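Local coordinates for protein ribosomal silencing factor RsfS (Chromobacterium violaceum, PDB 2ID1) that probably binds ribosomal protein uL14 of the large subunit and blocks association of the ribosomal subunits, thereby repressing translation, at residues 12-17 with 53-58; 20-25 with 36-41; 46-51 with 87-92; 91-96 with 109-114. All coordinates share one frame; numbering follows the deposited sequence.

Contact 1. Residues 12-17 with 53-58; sequences EALEDI and NSVQVK
Lys58 NZ lies between two carboxylates of the facing helix, bonded to Asp16 OD2 at 2.9 Å and held by a longer, weaker salt bridge to Glu12 OE1 at 3.7 Å. The ammonium meets Asp16 OD2 from the syn side, 21° out of the carboxylate plane, and the lysine chain crosses both acidic side chains at roughly a right angle. With negative charge from two residues one helical turn apart, the lysine should be favoured in its protonated form. On its way to them, the lysine lays its CG against Ala13 CB (3.6 Å), packing the methyl against the aliphatic part of the chain.

Ser54 OG, anti to its own backbone N (chi1 -172°), donates to Ala13 O at 3.0 Å. The hydroxyl comes in above the carbonyl plane. Ile17 CG1 rests on Ser54 CB beside this bond. Deeper in, Leu14 CD2 touches Val55 CG2 at 3.5 Å, and both side chains continue onto Val87 of strand 85-90.

The two short axes pass 8.2 Å apart at 132°, with Ala13 closest to Val55. A polar outer edge over an apolar inner edge is the pattern of two amphipathic helices, 3-16 and 45-61, lying side by side on one face of the sheet in this alpha-beta fold.

Contact 2. Residues 20-25 with 36-41; sequences KDIIEL and RMIVAT
Ile23 and Val39 lie side by side and point the same way, with Ile23 CG1 3.9 Å from Val39 CB, on the face of the hairpin that also carries Leu25 and Met37. Arg95 of helix 92-98 packs against both Ile23 and Val39. On the other face, Ile22 crosses Ile38 at a slant, CG2 to CG2 at 4.0 Å, while Ile22 CG1 rests on the methyl of Ala40. Ile22 and Ile38 both reach Leu14 of helix 3-16.

Further along, the carboxylate of Glu24 lies beside CG and CD of Arg36, its plane 32° from that of the guanidinium. OE2 lies near the plane of the guanidinium, at its edge, but stays 4.5 Å from Arg36 NE, beyond a salt bridge; the arginine instead pairs with Asp26.

Antiparallel backbone bonds link Lys20 with Thr41, Ile23 with Val39 and Leu25 with Met37. The register slips by one residue between the first two pairs, a beta bulge where the chain turns a corner at Asp21. The backbone ladder thus sets the register, apolar side chains pack against helix 3-16 on one face and against Arg95 on the other, and charge pairing across the two segments contributes little.

Contact 3. Residues 46-51 with 87-92; sequences RQVKAL and VHVMLP
Helix 46-51 and strand 87-90 run almost antiparallel, their short axes 7.9 Å apart and 166° between their directions, with Val48 facing Val89 at the nearest CA pair. This is helix-on-sheet packing in the alpha-beta fold: helix 45-61 lies over a mixed sheet in which strand 85-90 is an inner strand, between 36-41 and 77-82. No hydrogen bond joins the two segments, so the contact is entirely one of apolar side chains and of methyl groups against backbone.

Val89 is the central side chain, its CB directed at the helix. Its CG1, anti to the backbone N (chi1 -176°), meets two residues about one helical turn apart. It lies 3.5 Å from Val48 CG1, the two valines sliding past each other in opposite directions, and also touches Leu51 CB at 3.6 Å, while Leu51 CD1 closes on the same methyl. The carbonyl oxygen of Val48 also lies beside this group. Leu14 of helix 3-16 packs against Val89 as well, so residues from both helices converge on one strand position. Met90 has its CB pointing away from the helix, and its side chain packs on Val39.

Val48 has a second role through its other branch. Strand 87-90 ends just before Leu91, which occupies the N-cap position of helix 92-98, and the end of the leucine side chain comes nearer to the helix and crosses Val48 at about a right angle. There the methyl-to-methyl approach is Val48 CG2 to Leu91 CD2, 4.1 Å.

Contact 4. Residues 91-96 with 109-114; sequences LPAVRD and PSFAVG
Phe111 has its ring set against the first turn of helix 92-98, its CG anti to the backbone N (chi1 -178°). One end of the ring meets the backbone and small side chains there: CE2 lies 3.8 Å from Pro92 CB, and CZ lies 3.6 Å from Ala93 CA. Pro92 O stands over the centre of one face, and Val113 N, from the same loop as the phenylalanine, stands over the centre of the opposite face. Near the base of the ring, Asp96 OD2 approaches CD1 at 3.3 Å, its carboxylate tilted 35° from the ring plane and its side chain crossing that of Phe111 at about a right angle.

Pro109 makes the second part of the contact, with Arg95. The proline ring lies over one face of the guanidinium, CG 3.7 Å above the plane over its centre and CD 3.6 Å from Arg95 NE. The arginine chain is extended from CG to NE, and its nitrogens have partners outside the two segments: NE forms a salt bridge with Glu101, while NH1 and NH2 are hydrogen-bonded to Asp21 O and Thr41 OG1.

Residues 109-114 have no regular secondary structure and follow helix 100-103. They run alongside the first turns of helix 92-98, while Arg95, beneath Pro109, joins this helix to Val39 and Thr41 of strand 36-41.

How the contacts relate
Contacts 1 and 3 share helix 45-61, their centres about 10 Å apart, and are joined where Ile17 O accepts a bond from Gln47 NE2 at 3.1 Å. Leu14 ties contact 1 to the hairpin of contact 2, its CB 3.6 Å from Ile22 CD1. Contacts 2 and 3 meet in the sheet itself, since strands 36-41 and 85-90 are parallel neighbours bonded through Ile38 O and His88 N. Contact 4 begins where contact 3 ends, sharing Leu91 and Pro92, and Arg95 bonds it back to contact 2. It lies far from contact 1, about 21 Å between centres and about 9 Å between nearest atoms, without touching.

Contact 1. Residues 12-17 with 53-58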
loop_
_atom_site.group_PDB
_atom_site.type_symbol
_atom_site.label_atom_id
_atom_site.label_comp_id
_atom_site.label_asym_id
_atom_site.label_seq_id
_atom_site.Cartn_x
_atom_site.Cartn_y
_atom_site.Cartn_z
ATOM N N GLU A 12 5.357 -4.876 8.345
ATOM C CA GLU A 12 6.761 -5.034 8.701
ATOM C C GLU A 12 7.595 -4.955 7.424
ATOM O O GLU A 12 8.644 -4.302 7.395
ATOM C CB GLU A 12 6.975 -6.389 9.396
ATOM C CG GLU A 12 8.412 -6.648 9.873
ATOM C CD GLU A 12 8.586 -8.007 10.561
ATOM O OE1 GLU A 12 8.421 -9.045 9.876
ATOM O OE2 GLU A 12 8.887 -8.030 11.783
ATOM N N ALA A 13 7.111 -5.616 6.371
ATOM C CA ALA A 13 7.787 -5.637 5.069
ATOM C C ALA A 13 7.962 -4.229 4.508
ATOM O O ALA A 13 8.994 -3.904 3.931
ATOM C CB ALA A 13 6.994 -6.488 4.090
ATOM N N LEU A 14 6.939 -3.401 4.672
ATOM C CA LEU A 14 6.998 -2.033 4.209
ATOM C C LEU A 14 8.012 -1.275 5.063
ATOM O O LEU A 14 8.627 -0.315 4.603
ATOM C CB LEU A 14 5.617 -1.392 4.324
ATOM C CG LEU A 14 4.551 -1.946 3.375
ATOM C CD1 LEU A 14 3.172 -1.722 3.937
ATOM C CD2 LEU A 14 4.690 -1.284 2.013
ATOM N N GLU A 15 8.189 -1.709 6.309
ATOM C CA GLU A 15 9.142 -1.059 7.204
ATOM C C GLU A 15 10.588 -1.470 6.907
ATOM O O GLU A 15 11.521 -0.754 7.244
ATOM C CB GLU A 15 8.824 -1.383 8.669
ATOM C CG GLU A 15 7.463 -0.923 9.161
ATOM C CD GLU A 15 7.373 -0.912 10.693
ATOM O OE1 GLU A 15 6.264 -0.686 11.245
ATOM O OE2 GLU A 15 8.422 -1.124 11.346
ATOM N N ASP A 16 10.778 -2.627 6.291
ATOM C CA ASP A 16 12.127 -3.062 5.975
ATOM C C ASP A 16 12.772 -2.114 4.975
ATOM O O ASP A 16 13.993 -2.010 4.934
ATOM C CB ASP A 16 12.138 -4.484 5.404
ATOM C CG ASP A 16 11.453 -5.496 6.315
ATOM O OD1 ASP A 16 11.602 -5.393 7.561
ATOM O OD2 ASP A 16 10.779 -6.408 5.771
ATOM N N ILE A 17 11.965 -1.439 4.156
ATOM C CA ILE A 17 12.500 -0.491 3.179
ATOM C C ILE A 17 12.056 0.927 3.552
ATOM O O ILE A 17 11.667 1.707 2.701
ATOM C CB ILE A 17 12.027 -0.804 1.719
ATOM C CG1 ILE A 17 11.993 -2.318 1.465
ATOM C CG2 ILE A 17 12.973 -0.148 0.713
ATOM C CD1 ILE A 17 13.329 -3.028 1.626
ATOM N N ASN A 53 7.986 -4.563 -3.922
ATOM C CA ASN A 53 8.655 -5.846 -4.026
ATOM C C ASN A 53 8.805 -6.495 -2.676
ATOM O O ASN A 53 8.530 -7.683 -2.517
ATOM C CB ASN A 53 10.038 -5.713 -4.666
ATOM C CG ASN A 53 9.980 -5.588 -6.194
ATOM O OD1 ASN A 53 9.135 -6.209 -6.857
ATOM N ND2 ASN A 53 10.899 -4.802 -6.757
ATOM N N SER A 54 9.246 -5.725 -1.693
ATOM C CA SER A 54 9.423 -6.262 -0.344
ATOM C C SER A 54 8.124 -6.904 0.160
ATOM O O SER A 54 8.145 -7.978 0.754
ATOM C CB SER A 54 9.868 -5.155 0.609
ATOM O OG SER A 54 10.205 -5.697 1.868
ATOM N N VAL A 55 6.995 -6.249 -0.076
ATOM C CA VAL A 55 5.736 -6.810 0.365
ATOM C C VAL A 55 5.452 -8.148 -0.294
ATOM O O VAL A 55 4.943 -9.061 0.350
ATOM C CB VAL A 55 4.559 -5.887 0.064
ATOM C CG1 VAL A 55 3.243 -6.624 0.291
ATOM C CG2 VAL A 55 4.635 -4.663 0.945
ATOM N N GLN A 56 5.761 -8.284 -1.576
ATOM C CA GLN A 56 5.489 -9.551 -2.234
ATOM C C GLN A 56 6.451 -10.631 -1.773
ATOM O O GLN A 56 6.031 -11.727 -1.417
ATOM C CB GLN A 56 5.571 -9.410 -3.751
ATOM C CG GLN A 56 4.443 -8.638 -4.383
ATOM C CD GLN A 56 4.632 -8.505 -5.882
ATOM O OE1 GLN A 56 4.681 -9.504 -6.608
ATOM N NE2 GLN A 56 4.753 -7.270 -6.355
ATOM N N VAL A 57 7.741 -10.326 -1.760
ATOM C CA VAL A 57 8.716 -11.328 -1.349
ATOM C C VAL A 57 8.522 -11.823 0.080
ATOM O O VAL A 57 8.822 -12.978 0.385
ATOM C CB VAL A 57 10.142 -10.805 -1.488
ATOM C CG1 VAL A 57 11.127 -11.901 -1.123
ATOM C CG2 VAL A 57 10.371 -10.341 -2.906
ATOM N N LYS A 58 8.018 -10.945 0.939
ATOM C CA LYS A 58 7.779 -11.270 2.341
ATOM C C LYS A 58 6.556 -12.168 2.520
ATOM O O LYS A 58 6.599 -13.143 3.272
ATOM C CB LYS A 58 7.594 -9.981 3.149
ATOM C CG LYS A 58 8.710 -9.688 4.139
ATOM C CD LYS A 58 8.631 -10.597 5.349
ATOM C CE LYS A 58 9.907 -10.519 6.171
ATOM N NZ LYS A 58 10.193 -9.130 6.624
#

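Contact 2. Residues 20-25 with 36-41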
loop_
_atom_site.group_PDB
_atom_site.type_symbol
_atom_site.label_atom_id
_atom_site.label_comp_id
_atom_site.label_asym_id
_atom_site.label_seq_id
_atom_site.Cartn_x
_atom_site.Cartn_y
_atom_site.Cartn_z
ATOM N N LYS A 20 7.167 5.325 4.374
ATOM C CA LYS A 20 6.653 6.497 5.057
ATOM C C LYS A 20 5.138 6.487 5.244
ATOM O O LYS A 20 4.400 5.969 4.403
ATOM C CB LYS A 20 7.065 7.759 4.297
ATOM C CG LYS A 20 8.376 8.348 4.755
ATOM C CD LYS A 20 8.723 9.584 3.953
ATOM C CE LYS A 20 9.792 10.410 4.666
ATOM N NZ LYS A 20 10.295 11.548 3.841
ATOM N N ASP A 21 4.690 7.066 6.358
ATOM C CA ASP A 21 3.272 7.173 6.686
ATOM C C ASP A 21 2.465 5.916 6.405
ATOM O O ASP A 21 1.431 5.976 5.723
ATOM C CB ASP A 21 2.637 8.345 5.927
ATOM C CG ASP A 21 3.112 9.700 6.428
ATOM O OD1 ASP A 21 2.878 9.999 7.618
ATOM O OD2 ASP A 21 3.707 10.468 5.631
ATOM N N ILE A 22 2.925 4.788 6.938
ATOM C CA ILE A 22 2.234 3.515 6.745
ATOM C C ILE A 22 0.956 3.448 7.597
ATOM O O ILE A 22 0.993 3.699 8.801
ATOM C CB ILE A 22 3.151 2.342 7.115
ATOM C CG1 ILE A 22 4.428 2.399 6.279
ATOM C CG2 ILE A 22 2.430 1.030 6.883
ATOM C CD1 ILE A 22 5.429 1.317 6.611
ATOM N N ILE A 23 -0.167 3.111 6.971
ATOM C CA ILE A 23 -1.425 3.034 7.698
ATOM C C ILE A 23 -2.213 1.772 7.376
ATOM O O ILE A 23 -2.074 1.203 6.293
ATOM C CB ILE A 23 -2.323 4.228 7.388
ATOM C CG1 ILE A 23 -2.981 4.041 6.020
ATOM C CG2 ILE A 23 -1.491 5.502 7.398
ATOM C CD1 ILE A 23 -4.039 5.065 5.723
ATOM N N GLU A 24 -3.052 1.353 8.320
ATOM C CA GLU A 24 -3.859 0.154 8.155
ATOM C C GLU A 24 -5.327 0.471 8.420
ATOM O O GLU A 24 -5.672 0.915 9.507
ATOM C CB GLU A 24 -3.379 -0.930 9.125
ATOM C CG GLU A 24 -3.836 -2.336 8.760
ATOM C CD GLU A 24 -3.597 -3.347 9.870
ATOM O OE1 GLU A 24 -2.466 -3.417 10.405
ATOM O OE2 GLU A 24 -4.545 -4.084 10.212
ATOM N N LEU A 25 -6.187 0.255 7.425
ATOM C CA LEU A 25 -7.622 0.515 7.577
ATOM C C LEU A 25 -8.436 -0.773 7.583
ATOM O O LEU A 25 -8.125 -1.721 6.865
ATOM C CB LEU A 25 -8.140 1.423 6.462
ATOM C CG LEU A 25 -7.685 2.883 6.513
ATOM C CD1 LEU A 25 -8.269 3.629 5.324
ATOM C CD2 LEU A 25 -8.125 3.531 7.820
ATOM N N ARG A 36 -8.638 -5.968 5.430
ATOM C CA ARG A 36 -7.665 -4.965 5.832
ATOM C C ARG A 36 -6.928 -4.373 4.634
ATOM O O ARG A 36 -6.571 -5.083 3.698
ATOM C CB ARG A 36 -6.669 -5.584 6.810
ATOM C CG ARG A 36 -6.509 -4.784 8.086
ATOM C CD ARG A 36 -7.089 -5.490 9.317
ATOM N NE ARG A 36 -8.483 -5.917 9.172
ATOM C CZ ARG A 36 -9.229 -6.365 10.182
ATOM N NH1 ARG A 36 -8.714 -6.434 11.406
ATOM N NH2 ARG A 36 -10.480 -6.769 9.974
HETATM N N MSE A 37 -6.721 -3.063 4.671
HETATM C CA MSE A 37 -6.025 -2.343 3.611
HETATM C C MSE A 37 -4.859 -1.582 4.210
HETATM O O MSE A 37 -4.935 -1.108 5.336
HETATM C CB MSE A 37 -6.948 -1.340 2.934
HETATM C CG MSE A 37 -6.201 -0.422 1.990
HETATM SE SE MSE A 37 -7.329 0.731 0.936
HETATM C CE MSE A 37 -7.890 -0.546 -0.436
ATOM N N ILE A 38 -3.788 -1.441 3.447
ATOM C CA ILE A 38 -2.612 -0.733 3.932
ATOM C C ILE A 38 -2.135 0.255 2.877
ATOM O O ILE A 38 -2.079 -0.071 1.695
ATOM C CB ILE A 38 -1.474 -1.715 4.239
ATOM C CG1 ILE A 38 -1.955 -2.760 5.240
ATOM C CG2 ILE A 38 -0.271 -0.964 4.772
ATOM C CD1 ILE A 38 -0.954 -3.839 5.506
ATOM N N VAL A 39 -1.788 1.460 3.304
ATOM C CA VAL A 39 -1.317 2.470 2.374
ATOM C C VAL A 39 -0.009 3.054 2.886
ATOM O O VAL A 39 0.005 3.712 3.924
ATOM C CB VAL A 39 -2.327 3.623 2.240
ATOM C CG1 VAL A 39 -1.761 4.704 1.337
ATOM C CG2 VAL A 39 -3.655 3.105 1.715
ATOM N N ALA A 40 1.092 2.812 2.180
ATOM C CA ALA A 40 2.376 3.360 2.604
ATOM C C ALA A 40 2.920 4.251 1.502
ATOM O O ALA A 40 2.566 4.098 0.332
ATOM C CB ALA A 40 3.359 2.237 2.932
ATOM N N THR A 41 3.786 5.184 1.882
ATOM C CA THR A 41 4.369 6.131 0.931
ATOM C C THR A 41 5.829 5.878 0.568
ATOM O O THR A 41 6.639 5.542 1.422
ATOM C CB THR A 41 4.280 7.562 1.480
ATOM O OG1 THR A 41 2.912 7.883 1.759
ATOM C CG2 THR A 41 4.830 8.562 0.474
#

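Contact 3. Residues 46-51 with 87-92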
loop_
_atom_site.group_PDB
_atom_site.type_symbol
_atom_site.label_atom_id
_atom_site.label_comp_id
_atom_site.label_asym_id
_atom_site.label_seq_id
_atom_site.Cartn_x
_atom_site.Cartn_y
_atom_site.Cartn_z
ATOM N N ARG A 46 11.812 4.286 -7.257
ATOM C CA ARG A 46 12.731 3.271 -6.799
ATOM C C ARG A 46 12.257 2.740 -5.466
ATOM O O ARG A 46 12.109 1.532 -5.290
ATOM C CB ARG A 46 14.140 3.852 -6.675
ATOM C CG ARG A 46 14.647 4.344 -8.011
ATOM C CD ARG A 46 16.060 4.872 -7.972
ATOM N NE ARG A 46 16.231 6.172 -7.311
ATOM C CZ ARG A 46 15.529 7.274 -7.570
ATOM N NH1 ARG A 46 15.803 8.396 -6.915
ATOM N NH2 ARG A 46 14.543 7.258 -8.453
ATOM N N GLN A 47 11.992 3.638 -4.526
ATOM C CA GLN A 47 11.549 3.198 -3.212
ATOM C C GLN A 47 10.165 2.576 -3.271
ATOM O O GLN A 47 9.879 1.603 -2.588
ATOM C CB GLN A 47 11.514 4.361 -2.222
ATOM C CG GLN A 47 11.689 3.899 -0.777
ATOM C CD GLN A 47 11.037 4.817 0.231
ATOM O OE1 GLN A 47 11.012 6.036 0.057
ATOM N NE2 GLN A 47 10.522 4.235 1.306
ATOM N N VAL A 48 9.297 3.152 -4.080
ATOM C CA VAL A 48 7.967 2.631 -4.194
ATOM C C VAL A 48 7.976 1.203 -4.690
ATOM O O VAL A 48 7.297 0.345 -4.138
ATOM C CB VAL A 48 7.160 3.460 -5.153
ATOM C CG1 VAL A 48 5.775 2.854 -5.320
ATOM C CG2 VAL A 48 7.069 4.873 -4.621
ATOM N N LYS A 49 8.739 0.960 -5.749
ATOM C CA LYS A 49 8.842 -0.361 -6.331
ATOM C C LYS A 49 9.528 -1.330 -5.383
ATOM O O LYS A 49 9.227 -2.522 -5.391
ATOM C CB LYS A 49 9.592 -0.277 -7.656
ATOM C CG LYS A 49 8.757 0.344 -8.773
ATOM C CD LYS A 49 9.611 0.949 -9.899
ATOM C CE LYS A 49 10.305 -0.106 -10.748
ATOM N NZ LYS A 49 11.178 0.585 -11.735
ATOM N N ALA A 50 10.443 -0.821 -4.562
ATOM C CA ALA A 50 11.152 -1.654 -3.592
ATOM C C ALA A 50 10.192 -2.048 -2.471
ATOM O O ALA A 50 10.201 -3.179 -2.000
ATOM C CB ALA A 50 12.346 -0.896 -3.019
ATOM N N LEU A 51 9.371 -1.097 -2.045
ATOM C CA LEU A 51 8.391 -1.352 -1.003
ATOM C C LEU A 51 7.408 -2.393 -1.554
ATOM O O LEU A 51 7.060 -3.354 -0.865
ATOM C CB LEU A 51 7.655 -0.054 -0.627
ATOM C CG LEU A 51 8.444 1.053 0.098
ATOM C CD1 LEU A 51 7.717 2.375 -0.038
ATOM C CD2 LEU A 51 8.643 0.689 1.567
ATOM N N VAL A 87 -2.212 -4.205 -0.203
ATOM C CA VAL A 87 -1.288 -3.106 0.112
ATOM C C VAL A 87 -1.163 -2.107 -1.026
ATOM O O VAL A 87 -1.019 -2.493 -2.186
ATOM C CB VAL A 87 0.148 -3.611 0.411
ATOM C CG1 VAL A 87 1.064 -2.432 0.679
ATOM C CG2 VAL A 87 0.145 -4.547 1.599
ATOM N N HIS A 88 -1.219 -0.826 -0.668
ATOM C CA HIS A 88 -1.075 0.273 -1.609
ATOM C C HIS A 88 0.205 1.038 -1.300
ATOM O O HIS A 88 0.363 1.582 -0.204
ATOM C CB HIS A 88 -2.230 1.254 -1.513
ATOM C CG HIS A 88 -3.468 0.804 -2.211
ATOM N ND1 HIS A 88 -4.352 -0.090 -1.656
ATOM C CD2 HIS A 88 -3.971 1.130 -3.426
ATOM C CE1 HIS A 88 -5.352 -0.296 -2.496
ATOM N NE2 HIS A 88 -5.143 0.432 -3.578
ATOM N N VAL A 89 1.119 1.068 -2.267
ATOM C CA VAL A 89 2.373 1.796 -2.127
ATOM C C VAL A 89 2.301 2.871 -3.195
ATOM O O VAL A 89 2.152 2.560 -4.376
ATOM C CB VAL A 89 3.565 0.892 -2.389
ATOM C CG1 VAL A 89 4.845 1.647 -2.140
ATOM C CG2 VAL A 89 3.481 -0.327 -1.503
HETATM N N MSE A 90 2.378 4.135 -2.787
HETATM C CA MSE A 90 2.283 5.215 -3.758
HETATM C C MSE A 90 3.107 6.458 -3.427
HETATM O O MSE A 90 3.470 6.689 -2.275
HETATM C CB MSE A 90 0.815 5.572 -3.945
HETATM C CG MSE A 90 0.009 5.600 -2.651
HETATM SE SE MSE A 90 -1.942 5.768 -2.926
HETATM C CE MSE A 90 -2.530 4.448 -1.626
ATOM N N LEU A 91 3.439 7.240 -4.451
ATOM C CA LEU A 91 4.208 8.469 -4.261
ATOM C C LEU A 91 3.384 9.481 -3.485
ATOM O O LEU A 91 2.165 9.554 -3.646
ATOM C CB LEU A 91 4.561 9.074 -5.598
ATOM C CG LEU A 91 5.648 8.366 -6.383
ATOM C CD1 LEU A 91 5.518 8.721 -7.845
ATOM C CD2 LEU A 91 6.997 8.770 -5.838
ATOM N N PRO A 92 4.044 10.316 -2.673
ATOM C CA PRO A 92 3.364 11.333 -1.861
ATOM C C PRO A 92 2.327 12.161 -2.630
ATOM O O PRO A 92 1.177 12.303 -2.184
ATOM C CB PRO A 92 4.520 12.183 -1.334
ATOM C CG PRO A 92 5.558 12.043 -2.411
ATOM C CD PRO A 92 5.491 10.580 -2.729
#

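Contact 4. Residues 91-96 with 109-114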
loop_
_atom_site.group_PDB
_atom_site.type_symbol
_atom_site.label_atom_id
_atom_site.label_comp_id
_atom_site.label_asym_id
_atom_site.label_seq_id
_atom_site.Cartn_x
_atom_site.Cartn_y
_atom_site.Cartn_z
ATOM N N LEU A 91 3.439 7.240 -4.451
ATOM C CA LEU A 91 4.208 8.469 -4.261
ATOM C C LEU A 91 3.384 9.481 -3.485
ATOM O O LEU A 91 2.165 9.554 -3.646
ATOM C CB LEU A 91 4.561 9.074 -5.598
ATOM C CG LEU A 91 5.648 8.366 -6.383
ATOM C CD1 LEU A 91 5.518 8.721 -7.845
ATOM C CD2 LEU A 91 6.997 8.770 -5.838
ATOM N N PRO A 92 4.044 10.316 -2.673
ATOM C CA PRO A 92 3.364 11.333 -1.861
ATOM C C PRO A 92 2.327 12.161 -2.630
ATOM O O PRO A 92 1.177 12.303 -2.184
ATOM C CB PRO A 92 4.520 12.183 -1.334
ATOM C CG PRO A 92 5.558 12.043 -2.411
ATOM C CD PRO A 92 5.491 10.580 -2.729
ATOM N N ALA A 93 2.735 12.701 -3.784
ATOM C CA ALA A 93 1.842 13.502 -4.636
ATOM C C ALA A 93 0.679 12.653 -5.150
ATOM O O ALA A 93 -0.428 13.154 -5.333
ATOM C CB ALA A 93 2.619 14.087 -5.814
ATOM N N VAL A 94 0.939 11.369 -5.383
ATOM C CA VAL A 94 -0.096 10.478 -5.861
ATOM C C VAL A 94 -1.071 10.157 -4.741
ATOM O O VAL A 94 -2.285 10.287 -4.912
ATOM C CB VAL A 94 0.489 9.175 -6.413
ATOM C CG1 VAL A 94 -0.634 8.255 -6.889
ATOM C CG2 VAL A 94 1.425 9.493 -7.562
ATOM N N ARG A 95 -0.553 9.748 -3.588
ATOM C CA ARG A 95 -1.426 9.431 -2.458
ATOM C C ARG A 95 -2.370 10.607 -2.195
ATOM O O ARG A 95 -3.588 10.438 -2.182
ATOM C CB ARG A 95 -0.582 9.131 -1.228
ATOM C CG ARG A 95 -1.346 8.628 -0.031
ATOM C CD ARG A 95 -0.344 8.129 0.990
ATOM N NE ARG A 95 -0.937 7.594 2.203
ATOM C CZ ARG A 95 -0.241 6.968 3.148
ATOM N NH1 ARG A 95 -0.841 6.516 4.237
ATOM N NH2 ARG A 95 1.059 6.784 3.011
ATOM N N ASP A 96 -1.807 11.798 -2.013
ATOM C CA ASP A 96 -2.606 12.990 -1.765
ATOM C C ASP A 96 -3.661 13.253 -2.852
ATOM O O ASP A 96 -4.785 13.637 -2.542
ATOM C CB ASP A 96 -1.691 14.215 -1.627
ATOM C CG ASP A 96 -2.343 15.509 -2.151
ATOM O OD1 ASP A 96 -3.377 15.942 -1.596
ATOM O OD2 ASP A 96 -1.814 16.093 -3.129
ATOM N N PRO A 109 -2.109 11.477 5.143
ATOM C CA PRO A 109 -1.015 12.191 5.819
ATOM C C PRO A 109 -0.713 13.545 5.174
ATOM O O PRO A 109 -0.862 13.705 3.964
ATOM C CB PRO A 109 0.151 11.208 5.720
ATOM C CG PRO A 109 -0.130 10.480 4.441
ATOM C CD PRO A 109 -1.624 10.242 4.504
ATOM N N SER A 110 -0.312 14.517 5.989
ATOM C CA SER A 110 0.007 15.856 5.498
ATOM C C SER A 110 0.932 15.800 4.286
ATOM O O SER A 110 1.840 14.977 4.234
ATOM C CB SER A 110 0.680 16.676 6.602
ATOM O OG SER A 110 1.173 17.910 6.097
ATOM N N PHE A 111 0.698 16.663 3.303
ATOM C CA PHE A 111 1.556 16.685 2.127
ATOM C C PHE A 111 2.243 18.043 2.047
ATOM O O PHE A 111 3.294 18.263 2.664
ATOM C CB PHE A 111 0.743 16.442 0.849
ATOM C CG PHE A 111 1.580 16.394 -0.416
ATOM C CD1 PHE A 111 1.064 16.871 -1.620
ATOM C CD2 PHE A 111 2.879 15.877 -0.406
ATOM C CE1 PHE A 111 1.819 16.833 -2.797
ATOM C CE2 PHE A 111 3.646 15.832 -1.583
ATOM C CZ PHE A 111 3.112 16.318 -2.776
ATOM N N ALA A 112 1.628 18.949 1.290
ATOM C CA ALA A 112 2.144 20.300 1.083
ATOM C C ALA A 112 3.592 20.312 0.582
ATOM O O ALA A 112 4.508 20.773 1.281
ATOM C CB ALA A 112 2.023 21.123 2.375
ATOM N N VAL A 113 3.792 19.797 -0.631
ATOM C CA VAL A 113 5.122 19.763 -1.244
ATOM C C VAL A 113 5.035 20.055 -2.749
ATOM O O VAL A 113 6.005 20.512 -3.358
ATOM C CB VAL A 113 5.815 18.386 -1.039
ATOM C CG1 VAL A 113 7.265 18.461 -1.523
ATOM C CG2 VAL A 113 5.751 17.974 0.430
ATOM N N GLY A 114 3.865 19.788 -3.331
ATOM C CA GLY A 114 3.662 20.023 -4.751
ATOM C C GLY A 114 2.966 18.873 -5.462
ATOM O O GLY A 114 3.396 17.718 -5.351
#